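PDB 3NWR: A rubisco-like protein from Burkholderia fungorum, which is of unestablished physiological function but belongs to the RuBisCO superfamily and probably acts as a lyase with a site at the mouth of a TIM barrel. Local coordinates for residues A154-K159 with P229-F234; G255-A260 with P278-A283; G165-P170 with L377-G382; E178-V183 with V212-S217. All blocks are in the same frame, centred on the assembly; numbering follows the deposited sequence.

Contact 1 of 4, residues A154-K159 with P229-F234; sequences ALTDVK and PVMVAF
Met231 sets its CE methyl against the last turn of helix 148-156, 3.6 Å from Leu155 CB, and this is the closely packed, buried part of the contact. The methionine chain runs out extended and then bends at the thioether (chi3 -66°), which turns CE toward the helix. One residue on, Thr156 CG2 comes to 3.9 Å from Met231 CB. The threonine's chi1 of 57° leaves OG1 between the backbone N and the carbonyl carbon, where it bonds to Thr152 O one turn back, so the methyl and not the hydroxyl faces the methionine. Met231 also packs on Phe193 of a loop, and on Cys257 and Val280 of strands 257-261 and 280-284. The helix end therefore lies across the N-terminal end of the TIM barrel, beside the approach to strand 233-235. It is finished by a Schellman motif: Asp157 takes positive phi, its N pairs weakly with Ala154 O, and Val158 N reaches Arg153 O. Toward solvent the contact is as close but more polar: Pro229 lays its ring beside the helix terminus, CB 3.5 Å from Leu155 O and CG 3.8 Å from Asp157 CB. The exposed aspartate touches the proline through its methylene, and no hydrogen bond joins the two segments.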
loop_
_atom_site.group_PDB
_atom_site.type_symbol
_atom_site.label_atom_id
_atom_site.label_comp_id
_atom_site.label_asym_id
_atom_site.label_seq_id
_atom_site.Cartn_x
_atom_site.Cartn_y
_atom_site.Cartn_z
ATOM N N ALA A 154 6.560 13.623 27.365
ATOM C CA ALA A 154 5.876 13.510 28.647
ATOM C C ALA A 154 5.829 12.059 29.125
ATOM O O ALA A 154 6.079 11.773 30.301
ATOM C CB ALA A 154 4.485 14.096 28.555
ATOM N N LEU A 155 5.519 11.140 28.207
ATOM C CA LEU A 155 5.389 9.735 28.557
ATOM C C LEU A 155 6.717 9.038 28.837
ATOM O O LEU A 155 6.749 8.054 29.565
ATOM C CB LEU A 155 4.611 8.980 27.465
ATOM C CG LEU A 155 3.109 9.282 27.470
ATOM C CD1 LEU A 155 2.441 8.906 26.143
ATOM C CD2 LEU A 155 2.432 8.556 28.636
ATOM N N THR A 156 7.810 9.526 28.249
ATOM C CA THR A 156 9.120 8.941 28.516
ATOM C C THR A 156 9.874 9.717 29.602
ATOM O O THR A 156 10.948 9.296 30.048
ATOM C CB THR A 156 9.999 8.911 27.238
ATOM O OG1 THR A 156 10.128 10.236 26.726
ATOM C CG2 THR A 156 9.374 8.032 26.167
ATOM N N ASP A 157 9.293 10.839 30.020
ATOM C CA ASP A 157 9.936 11.783 30.940
ATOM C C ASP A 157 11.319 12.205 30.442
ATOM O O ASP A 157 12.283 12.242 31.210
ATOM C CB ASP A 157 10.022 11.201 32.353
ATOM C CG ASP A 157 10.320 12.260 33.403
ATOM O OD1 ASP A 157 9.912 13.426 33.209
ATOM O OD2 ASP A 157 10.956 11.922 34.423
ATOM N N VAL A 158 11.408 12.506 29.148
ATOM C CA VAL A 158 12.666 12.954 28.538
ATOM C C VAL A 158 12.534 14.369 27.987
ATOM O O VAL A 158 11.751 14.618 27.079
ATOM C CB VAL A 158 13.119 12.006 27.418
ATOM C CG1 VAL A 158 14.428 12.505 26.823
ATOM C CG2 VAL A 158 13.271 10.578 27.949
ATOM N N LYS A 159 13.321 15.305 28.516
ATOM C CA LYS A 159 13.031 16.722 28.279
ATOM C C LYS A 159 13.924 17.495 27.311
ATOM O O LYS A 159 13.418 18.249 26.469
ATOM C CB LYS A 159 12.922 17.467 29.612
ATOM C CG LYS A 159 11.756 16.978 30.457
ATOM C CD LYS A 159 10.481 16.907 29.623
ATOM C CE LYS A 159 9.317 16.301 30.400
ATOM N NZ LYS A 159 8.068 16.313 29.587
ATOM N N PRO A 229 10.323 5.917 33.437
ATOM C CA PRO A 229 9.372 5.249 32.538
ATOM C C PRO A 229 10.102 4.790 31.275
ATOM O O PRO A 229 11.033 5.470 30.831
ATOM C CB PRO A 229 8.371 6.354 32.182
ATOM C CG PRO A 229 8.803 7.594 32.914
ATOM C CD PRO A 229 10.197 7.383 33.408
ATOM N N VAL A 230 9.711 3.641 30.736
ATOM C CA VAL A 230 10.210 3.178 29.440
ATOM C C VAL A 230 9.005 2.885 28.556
ATOM O O VAL A 230 8.114 2.127 28.938
ATOM C CB VAL A 230 11.077 1.913 29.562
ATOM C CG1 VAL A 230 11.522 1.425 28.184
ATOM C CG2 VAL A 230 12.295 2.186 30.438
ATOM N N MET A 231 8.974 3.515 27.389
ATOM C CA MET A 231 7.881 3.335 26.441
ATOM C C MET A 231 8.116 2.100 25.578
ATOM O O MET A 231 9.149 1.977 24.918
ATOM C CB MET A 231 7.758 4.571 25.550
ATOM C CG MET A 231 6.741 4.415 24.423
ATOM S SD MET A 231 6.483 5.927 23.480
ATOM C CE MET A 231 5.729 6.988 24.726
ATOM N N VAL A 232 7.154 1.180 25.583
ATOM C CA VAL A 232 7.244 -0.006 24.751
ATOM C C VAL A 232 6.213 0.090 23.636
ATOM O O VAL A 232 5.004 0.212 23.889
ATOM C CB VAL A 232 7.017 -1.308 25.555
ATOM C CG1 VAL A 232 7.058 -2.532 24.616
ATOM C CG2 VAL A 232 8.070 -1.445 26.655
ATOM N N ALA A 233 6.703 0.069 22.402
ATOM C CA ALA A 233 5.819 0.068 21.250
ATOM C C ALA A 233 5.498 -1.377 20.911
ATOM O O ALA A 233 6.279 -2.064 20.251
ATOM C CB ALA A 233 6.476 0.777 20.062
ATOM N N PHE A 234 4.360 -1.852 21.411
ATOM C CA PHE A 234 3.889 -3.193 21.084
ATOM C C PHE A 234 3.315 -3.198 19.684
ATOM O O PHE A 234 2.441 -2.383 19.363
ATOM C CB PHE A 234 2.797 -3.625 22.065
ATOM C CG PHE A 234 3.300 -3.837 23.457
ATOM C CD1 PHE A 234 4.025 -4.976 23.772
ATOM C CD2 PHE A 234 3.061 -2.897 24.446
ATOM C CE1 PHE A 234 4.498 -5.185 25.069
ATOM C CE2 PHE A 234 3.540 -3.093 25.751
ATOM C CZ PHE A 234 4.259 -4.237 26.057
#

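Contact 2 of 4, residues G255-A260 with P278-A283; sequences GSCVMA and PLVLHA
Met259 and His282 lie side by side and point the same way, with Met259 CG at the edge of the imidazole, near its plane and 4.1 Å from His282 CD2. The sulfur stands further off and obliquely, SD 5.5 Å from the centre of the His282 ring. Chi1 of -179° sets His282 CG anti to the backbone N, which carries the ring out alongside Met259. That ring is held at both nitrogens: ND1 pairs with His315 ND1 and NE2 with His317 NE2, which should fix its rotation. On the same face Cys257 SG sits 3.8 Å from His282 CB and also touches Val280 CG1. This row of side chains faces the interior of the TIM barrel, in which strands 257-261 and 280-284 are parallel neighbours joined by a beta-alpha-beta crossover through helix 267-276. Four backbone bonds zip the pair, Val258 supplying both its N-H, to Val280 O, and its O, to His282 N; the axes of the short strands are 28° apart. On the outer side, at the strand starts, Val258 and Leu279 cross at about a right angle, CG1 of the valine 3.7 Å from CD1 of the leucine, and both lean on Val250 of helix 240-252. Leu279 CD2 reaches the loop before the other strand, 3.5 Å from Gly255 O, while Leu281 and Ala260 share Ile270 of helix 267-276 as their outer neighbour.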
loop_
_atom_site.group_PDB
_atom_site.type_symbol
_atom_site.label_atom_id
_atom_site.label_comp_id
_atom_site.label_asym_id
_atom_site.label_seq_id
_atom_site.Cartn_x
_atom_site.Cartn_y
_atom_site.Cartn_z
ATOM N N GLY A 255 0.370 0.358 29.434
ATOM C CA GLY A 255 1.224 0.763 28.327
ATOM C C GLY A 255 0.954 2.186 27.884
ATOM O O GLY A 255 -0.000 2.821 28.327
ATOM N N SER A 256 1.804 2.691 26.998
ATOM C CA SER A 256 1.665 4.060 26.523
ATOM C C SER A 256 1.709 4.172 25.008
ATOM O O SER A 256 1.493 5.250 24.462
ATOM C CB SER A 256 2.782 4.930 27.105
ATOM O OG SER A 256 4.057 4.431 26.716
ATOM N N CYS A 257 1.970 3.056 24.336
ATOM C CA CYS A 257 2.262 3.115 22.912
ATOM C C CYS A 257 1.883 1.813 22.210
ATOM O O CYS A 257 2.097 0.726 22.756
ATOM C CB CYS A 257 3.762 3.397 22.725
ATOM S SG CYS A 257 4.314 3.532 20.997
ATOM N N VAL A 258 1.326 1.939 21.008
ATOM C CA VAL A 258 1.154 0.810 20.098
ATOM C C VAL A 258 1.789 1.130 18.746
ATOM O O VAL A 258 1.788 2.277 18.300
ATOM C CB VAL A 258 -0.322 0.421 19.908
ATOM C CG1 VAL A 258 -0.883 -0.150 21.212
ATOM C CG2 VAL A 258 -1.135 1.619 19.447
ATOM N N MET A 259 2.330 0.097 18.116
ATOM C CA MET A 259 2.965 0.201 16.810
ATOM C C MET A 259 2.085 -0.514 15.791
ATOM O O MET A 259 1.436 -1.509 16.114
ATOM C CB MET A 259 4.331 -0.474 16.883
ATOM C CG MET A 259 4.928 -0.914 15.562
ATOM S SD MET A 259 6.482 -1.758 15.954
ATOM C CE MET A 259 6.800 -2.581 14.394
ATOM N N ALA A 260 2.055 -0.003 14.566
ATOM C CA ALA A 260 1.300 -0.635 13.478
ATOM C C ALA A 260 2.059 -0.524 12.166
ATOM O O ALA A 260 2.681 0.503 11.897
ATOM C CB ALA A 260 -0.095 0.000 13.346
ATOM N N PRO A 278 -6.103 6.104 23.124
ATOM C CA PRO A 278 -5.428 7.291 23.658
ATOM C C PRO A 278 -3.913 7.133 23.712
ATOM O O PRO A 278 -3.233 8.021 24.231
ATOM C CB PRO A 278 -5.995 7.386 25.077
ATOM C CG PRO A 278 -6.236 5.965 25.459
ATOM C CD PRO A 278 -6.676 5.263 24.191
ATOM N N LEU A 279 -3.398 6.024 23.188
ATOM C CA LEU A 279 -1.972 5.728 23.243
ATOM C C LEU A 279 -1.212 6.439 22.127
ATOM O O LEU A 279 -1.807 6.941 21.175
ATOM C CB LEU A 279 -1.743 4.215 23.147
ATOM C CG LEU A 279 -2.509 3.389 24.182
ATOM C CD1 LEU A 279 -2.418 1.908 23.882
ATOM C CD2 LEU A 279 -1.970 3.703 25.572
ATOM N N VAL A 280 0.104 6.494 22.271
ATOM C CA VAL A 280 0.979 6.945 21.188
ATOM C C VAL A 280 0.901 5.941 20.043
ATOM O O VAL A 280 0.979 4.737 20.263
ATOM C CB VAL A 280 2.427 7.043 21.686
ATOM C CG1 VAL A 280 3.374 7.410 20.537
ATOM C CG2 VAL A 280 2.529 8.070 22.805
ATOM N N LEU A 281 0.762 6.454 18.825
ATOM C CA LEU A 281 0.662 5.626 17.630
ATOM C C LEU A 281 1.994 5.688 16.888
ATOM O O LEU A 281 2.316 6.696 16.241
ATOM C CB LEU A 281 -0.466 6.143 16.739
ATOM C CG LEU A 281 -1.578 5.183 16.349
ATOM C CD1 LEU A 281 -2.482 5.854 15.324
ATOM C CD2 LEU A 281 -1.004 3.883 15.813
ATOM N N HIS A 282 2.778 4.625 17.019
ATOM C CA HIS A 282 4.103 4.534 16.397
ATOM C C HIS A 282 3.942 3.849 15.038
ATOM O O HIS A 282 3.688 2.646 14.965
ATOM C CB HIS A 282 5.054 3.734 17.308
ATOM C CG HIS A 282 6.449 3.595 16.775
ATOM N ND1 HIS A 282 7.429 4.541 16.989
ATOM C CD2 HIS A 282 7.032 2.605 16.057
ATOM C CE1 HIS A 282 8.554 4.147 16.415
ATOM N NE2 HIS A 282 8.337 2.981 15.834
ATOM N N ALA A 283 4.094 4.616 13.962
ATOM C CA ALA A 283 3.882 4.091 12.616
ATOM C C ALA A 283 5.136 3.434 12.052
ATOM O O ALA A 283 6.171 4.092 11.922
ATOM C CB ALA A 283 3.420 5.223 11.685
#

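Contact 3 of 4, residues G165-P170 with L377-G382; sequences GTIIKP and LFMSGG. With SO4 (sulfate ion), chain B.
The peptide carbonyl of Ser380 is met in its own plane by the Thr166 hydroxyl, OG1 to O 2.8 Å, with Thr166 as the donor. Chi1 of -163° puts OG1 anti to the backbone N and turned to that oxygen. The carbonyl of Phe378 is approached differently: Gly165 N stands 41° out of its plane, yet the N-H points almost straight at the oxygen, 2.9 Å away. Gly165 O in turn accepts Ser380 N, so Gly165 bonds to the residues on either side of Met379, which makes this a parallel beta bridge. The Phe378 side chain leaves its backbone away from the 165-170 segment, and its ring meets Trp402 edge-to-face. Met379 folds back over the glycine through bends at chi2 and chi3. Since Gly165 has no side chain, SD can settle 3.8 Å from Gly165 CA, and CE goes on to touch Thr166 N at 3.5 Å. Ile167 crosses the methionine at about a right angle, its CD1 3.6 Å from Met379 CE. Beyond the strand, Gly381 occupies the N-cap of helix 382-385, and Gly382 N donates to O1 of a sulfate at 3.0 Å. Lys324 NZ and Gly358 N hold the same ion, whose charge the helix start would also be expected to favour. Pairing of the first and last strands, with an anion at the helix N-terminus just after the last, is characteristic of the phosphate-binding end of a TIM barrel; the sulfate, probably from the crystallisation liquor, is consistent with such a site here, as in RuBisCO.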
loop_
_atom_site.group_PDB
_atom_site.type_symbol
_atom_site.label_atom_id
_atom_site.label_comp_id
_atom_site.label_asym_id
_atom_site.label_seq_id
_atom_site.Cartn_x
_atom_site.Cartn_y
_atom_site.Cartn_z
ATOM N N GLY A 165 16.132 4.618 21.747
ATOM C CA GLY A 165 15.362 3.394 21.649
ATOM C C GLY A 165 16.161 2.218 21.131
ATOM O O GLY A 165 17.256 2.372 20.581
ATOM N N THR A 166 15.598 1.030 21.294
ATOM C CA THR A 166 16.182 -0.163 20.706
ATOM C C THR A 166 15.078 -1.146 20.347
ATOM O O THR A 166 13.914 -0.945 20.719
ATOM C CB THR A 166 17.222 -0.810 21.644
ATOM O OG1 THR A 166 18.042 -1.721 20.899
ATOM C CG2 THR A 166 16.533 -1.550 22.763
ATOM N N ILE A 167 15.432 -2.190 19.599
ATOM C CA ILE A 167 14.455 -3.152 19.096
ATOM C C ILE A 167 14.705 -4.515 19.723
ATOM O O ILE A 167 15.847 -4.924 19.917
ATOM C CB ILE A 167 14.499 -3.298 17.545
ATOM C CG1 ILE A 167 14.363 -1.936 16.863
ATOM C CG2 ILE A 167 13.392 -4.237 17.045
ATOM C CD1 ILE A 167 15.650 -1.142 16.808
ATOM N N ILE A 168 13.627 -5.204 20.060
ATOM C CA ILE A 168 13.715 -6.550 20.608
ATOM C C ILE A 168 14.263 -7.533 19.567
ATOM O O ILE A 168 13.709 -7.671 18.476
ATOM C CB ILE A 168 12.327 -7.007 21.112
ATOM C CG1 ILE A 168 11.915 -6.171 22.328
ATOM C CG2 ILE A 168 12.345 -8.496 21.469
ATOM C CD1 ILE A 168 10.436 -6.274 22.674
ATOM N N LYS A 169 15.368 -8.193 19.916
ATOM C CA LYS A 169 16.024 -9.188 19.066
ATOM C C LYS A 169 16.173 -10.484 19.856
ATOM O O LYS A 169 16.453 -10.442 21.055
ATOM C CB LYS A 169 17.424 -8.702 18.679
ATOM C CG LYS A 169 17.461 -7.472 17.791
ATOM C CD LYS A 169 17.147 -7.841 16.354
ATOM C CE LYS A 169 17.200 -6.632 15.444
ATOM N NZ LYS A 169 16.928 -7.023 14.034
ATOM N N PRO A 170 15.997 -11.643 19.200
ATOM C CA PRO A 170 15.641 -11.846 17.789
ATOM C C PRO A 170 14.290 -11.234 17.442
ATOM O O PRO A 170 13.448 -11.058 18.330
ATOM C CB PRO A 170 15.565 -13.371 17.662
ATOM C CG PRO A 170 15.273 -13.841 19.042
ATOM C CD PRO A 170 16.061 -12.922 19.929
ATOM N N LEU A 377 13.526 10.437 17.921
ATOM C CA LEU A 377 13.718 9.120 18.509
ATOM C C LEU A 377 14.881 8.446 17.797
ATOM O O LEU A 377 14.854 8.269 16.577
ATOM C CB LEU A 377 12.430 8.293 18.362
ATOM C CG LEU A 377 12.467 6.825 18.801
ATOM C CD1 LEU A 377 12.841 6.696 20.265
ATOM C CD2 LEU A 377 11.110 6.167 18.535
ATOM N N PHE A 378 15.914 8.109 18.565
ATOM C CA PHE A 378 17.160 7.562 18.032
ATOM C C PHE A 378 17.245 6.074 18.340
ATOM O O PHE A 378 17.517 5.679 19.486
ATOM C CB PHE A 378 18.329 8.315 18.683
ATOM C CG PHE A 378 19.672 8.088 18.021
ATOM C CD1 PHE A 378 19.961 8.667 16.799
ATOM C CD2 PHE A 378 20.649 7.322 18.646
ATOM C CE1 PHE A 378 21.205 8.477 16.197
ATOM C CE2 PHE A 378 21.903 7.134 18.057
ATOM C CZ PHE A 378 22.169 7.706 16.823
ATOM N N MET A 379 17.000 5.254 17.323
ATOM C CA MET A 379 16.970 3.803 17.488
ATOM C C MET A 379 18.331 3.220 17.199
ATOM O O MET A 379 18.843 3.348 16.081
ATOM C CB MET A 379 15.956 3.170 16.527
ATOM C CG MET A 379 14.547 3.742 16.618
ATOM S SD MET A 379 13.758 3.413 18.196
ATOM C CE MET A 379 13.955 1.649 18.317
ATOM N N SER A 380 18.901 2.555 18.197
ATOM C CA SER A 380 20.207 1.930 18.061
ATOM C C SER A 380 20.109 0.452 18.434
ATOM O O SER A 380 19.541 0.101 19.471
ATOM C CB SER A 380 21.220 2.661 18.948
ATOM O OG SER A 380 22.527 2.119 18.807
ATOM N N GLY A 381 20.640 -0.409 17.573
ATOM C CA GLY A 381 20.666 -1.840 17.832
ATOM C C GLY A 381 22.032 -2.259 18.323
ATOM O O GLY A 381 22.340 -2.113 19.500
ATOM N N GLY A 382 22.867 -2.753 17.412
ATOM C CA GLY A 382 24.220 -3.130 17.776
ATOM C C GLY A 382 25.019 -1.976 18.363
ATOM O O GLY A 382 25.911 -2.189 19.178
HETATM S S SO4 B . 22.236 -2.256 13.331
HETATM O O1 SO4 B . 21.732 -2.762 14.606
HETATM O O2 SO4 B . 23.279 -1.262 13.559
HETATM O O3 SO4 B . 21.138 -1.648 12.588
HETATM O O4 SO4 B . 22.777 -3.364 12.549
#

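Contact 4 of 4, residues E178-V183 with V212-S217; sequences ETAALV and VRAVMS
Val183 N bonds to Thr179 O at 2.8 Å, the i to i+4 link that sets these two residues one turn apart on the same side of helix 176-189, where both meet Val215 of helix 208-226. Val215 divides its two methyls between them. Its CG2 reaches Thr179 CG2 at 3.8 Å, the side chains crossing obliquely, while chi1 of 169° sets CG1 anti to the backbone N, on the Val183 side. There Val215 CG1 lies 3.8 Å from Val183 CG1, with those two valines at about a right angle. Thr179 gives its methyl to the neighbouring helix while its OG1 bonds to Ser175 O, one turn earlier. Ala180 makes the close backbone approach: its CB sits 3.5 Å from Ala214 O and 3.8 Å from Ala214 CB, and the CA atoms of Ala180 and Val215 come to 4.3 Å. With side chains this small between them, the short helix axes draw to 8.1 Å and run nearly alongside each other, 24° from parallel. No hydrogen bond crosses the interface. On the side toward the barrel, Ile168 packs under Thr179 and Val183, and Phe234 under Val215, while Ala214 is partly exposed on the other side. Two successive, roughly parallel helices joined through alanine and valine, packed over strand 233-235 and the loop after strand 163-165, are what the outer layer of a TIM barrel looks like.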
loop_
_atom_site.group_PDB
_atom_site.type_symbol
_atom_site.label_atom_id
_atom_site.label_comp_id
_atom_site.label_asym_id
_atom_site.label_seq_id
_atom_site.Cartn_x
_atom_site.Cartn_y
_atom_site.Cartn_z
ATOM N N GLU A 178 10.529 -15.002 27.729
ATOM C CA GLU A 178 11.860 -14.629 27.263
ATOM C C GLU A 178 11.888 -13.165 26.825
ATOM O O GLU A 178 12.859 -12.449 27.069
ATOM C CB GLU A 178 12.317 -15.547 26.129
ATOM C CG GLU A 178 12.669 -16.964 26.581
ATOM C CD GLU A 178 12.895 -17.913 25.418
ATOM O OE1 GLU A 178 12.308 -17.694 24.340
ATOM O OE2 GLU A 178 13.653 -18.891 25.586
ATOM N N THR A 179 10.807 -12.721 26.190
ATOM C CA THR A 179 10.726 -11.334 25.740
ATOM C C THR A 179 10.727 -10.392 26.938
ATOM O O THR A 179 11.443 -9.387 26.965
ATOM C CB THR A 179 9.457 -11.099 24.918
ATOM O OG1 THR A 179 9.438 -12.003 23.808
ATOM C CG2 THR A 179 9.408 -9.656 24.385
ATOM N N ALA A 180 9.918 -10.730 27.939
ATOM C CA ALA A 180 9.841 -9.938 29.158
ATOM C C ALA A 180 11.189 -9.842 29.878
ATOM O O ALA A 180 11.572 -8.775 30.334
ATOM C CB ALA A 180 8.775 -10.512 30.091
ATOM N N ALA A 181 11.906 -10.959 29.966
ATOM C CA ALA A 181 13.220 -10.972 30.610
ATOM C C ALA A 181 14.186 -10.069 29.852
ATOM O O ALA A 181 14.973 -9.333 30.450
ATOM C CB ALA A 181 13.771 -12.398 30.668
ATOM N N LEU A 182 14.119 -10.131 28.526
ATOM C CA LEU A 182 14.990 -9.305 27.704
ATOM C C LEU A 182 14.641 -7.836 27.877
ATOM O O LEU A 182 15.518 -6.992 28.048
ATOM C CB LEU A 182 14.873 -9.706 26.236
ATOM C CG LEU A 182 15.567 -8.788 25.233
ATOM C CD1 LEU A 182 17.044 -8.600 25.562
ATOM C CD2 LEU A 182 15.376 -9.349 23.837
ATOM N N VAL A 183 13.351 -7.524 27.835
ATOM C CA VAL A 183 12.915 -6.148 28.032
ATOM C C VAL A 183 13.404 -5.587 29.372
ATOM O O VAL A 183 13.823 -4.438 29.451
ATOM C CB VAL A 183 11.391 -6.025 27.889
ATOM C CG1 VAL A 183 10.894 -4.710 28.458
ATOM C CG2 VAL A 183 11.007 -6.155 26.433
ATOM N N VAL A 212 2.191 -8.814 25.950
ATOM C CA VAL A 212 1.904 -7.522 26.569
ATOM C C VAL A 212 1.861 -7.646 28.088
ATOM O O VAL A 212 2.464 -6.843 28.796
ATOM C CB VAL A 212 0.581 -6.910 26.059
ATOM C CG1 VAL A 212 0.196 -5.692 26.892
ATOM C CG2 VAL A 212 0.703 -6.529 24.580
ATOM N N ARG A 213 1.142 -8.652 28.581
ATOM C CA ARG A 213 1.056 -8.853 30.026
ATOM C C ARG A 213 2.419 -9.111 30.678
ATOM O O ARG A 213 2.751 -8.501 31.699
ATOM C CB ARG A 213 0.072 -9.979 30.355
ATOM C CG ARG A 213 -1.355 -9.691 29.951
ATOM C CD ARG A 213 -2.259 -10.842 30.369
ATOM N NE ARG A 213 -3.667 -10.476 30.276
ATOM C CZ ARG A 213 -4.463 -10.827 29.273
ATOM N NH1 ARG A 213 -3.988 -11.561 28.282
ATOM N NH2 ARG A 213 -5.734 -10.451 29.266
ATOM N N ALA A 214 3.221 -9.997 30.092
ATOM C CA ALA A 214 4.522 -10.319 30.680
ATOM C C ALA A 214 5.475 -9.137 30.620
ATOM O O ALA A 214 6.132 -8.804 31.602
ATOM C CB ALA A 214 5.143 -11.524 29.998
ATOM N N VAL A 215 5.551 -8.502 29.457
ATOM C CA VAL A 215 6.443 -7.362 29.292
ATOM C C VAL A 215 6.075 -6.185 30.195
ATOM O O VAL A 215 6.947 -5.581 30.825
ATOM C CB VAL A 215 6.508 -6.905 27.814
ATOM C CG1 VAL A 215 7.222 -5.570 27.688
ATOM C CG2 VAL A 215 7.197 -7.965 26.963
ATOM N N MET A 216 4.792 -5.848 30.264
ATOM C CA MET A 216 4.396 -4.703 31.073
ATOM C C MET A 216 4.638 -4.937 32.564
ATOM O O MET A 216 4.903 -3.995 33.303
ATOM C CB MET A 216 2.946 -4.288 30.809
ATOM C CG MET A 216 2.740 -3.548 29.479
ATOM S SD MET A 216 3.907 -2.190 29.224
ATOM C CE MET A 216 3.634 -1.245 30.733
ATOM N N SER A 217 4.552 -6.189 33.002
ATOM C CA SER A 217 4.891 -6.494 34.390
ATOM C C SER A 217 6.304 -6.031 34.716
ATOM O O SER A 217 6.538 -5.393 35.744
ATOM C CB SER A 217 4.759 -7.986 34.677
ATOM O OG SER A 217 5.045 -8.240 36.040
#

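Contacts 1, 2 and 3 all reach the same parallel barrel sheet, and contact 4 lies outside it. Contacts 1 and 2, centres 11 Å apart, are stitched by a probable hydrogen bond from Met259 N to Phe234 O, 2.8 Å. Across the barrel interior contacts 2 and 3 meet where His282 CE1 lies 3.9 Å from Leu377 CD2. Contact 4 packs on contact 1 through Val215 CG1, 3.6 Å from Phe234 CZ, and on contact 3 through Val183 CG2, 3.8 Å from Ile168 CD1. Ile168 also touches Ile194 and Asp196, which flank the carboxylated Lys195, the modification that binds magnesium in RuBisCO, while the sulfate is bound at the Gly382 end of contact 3.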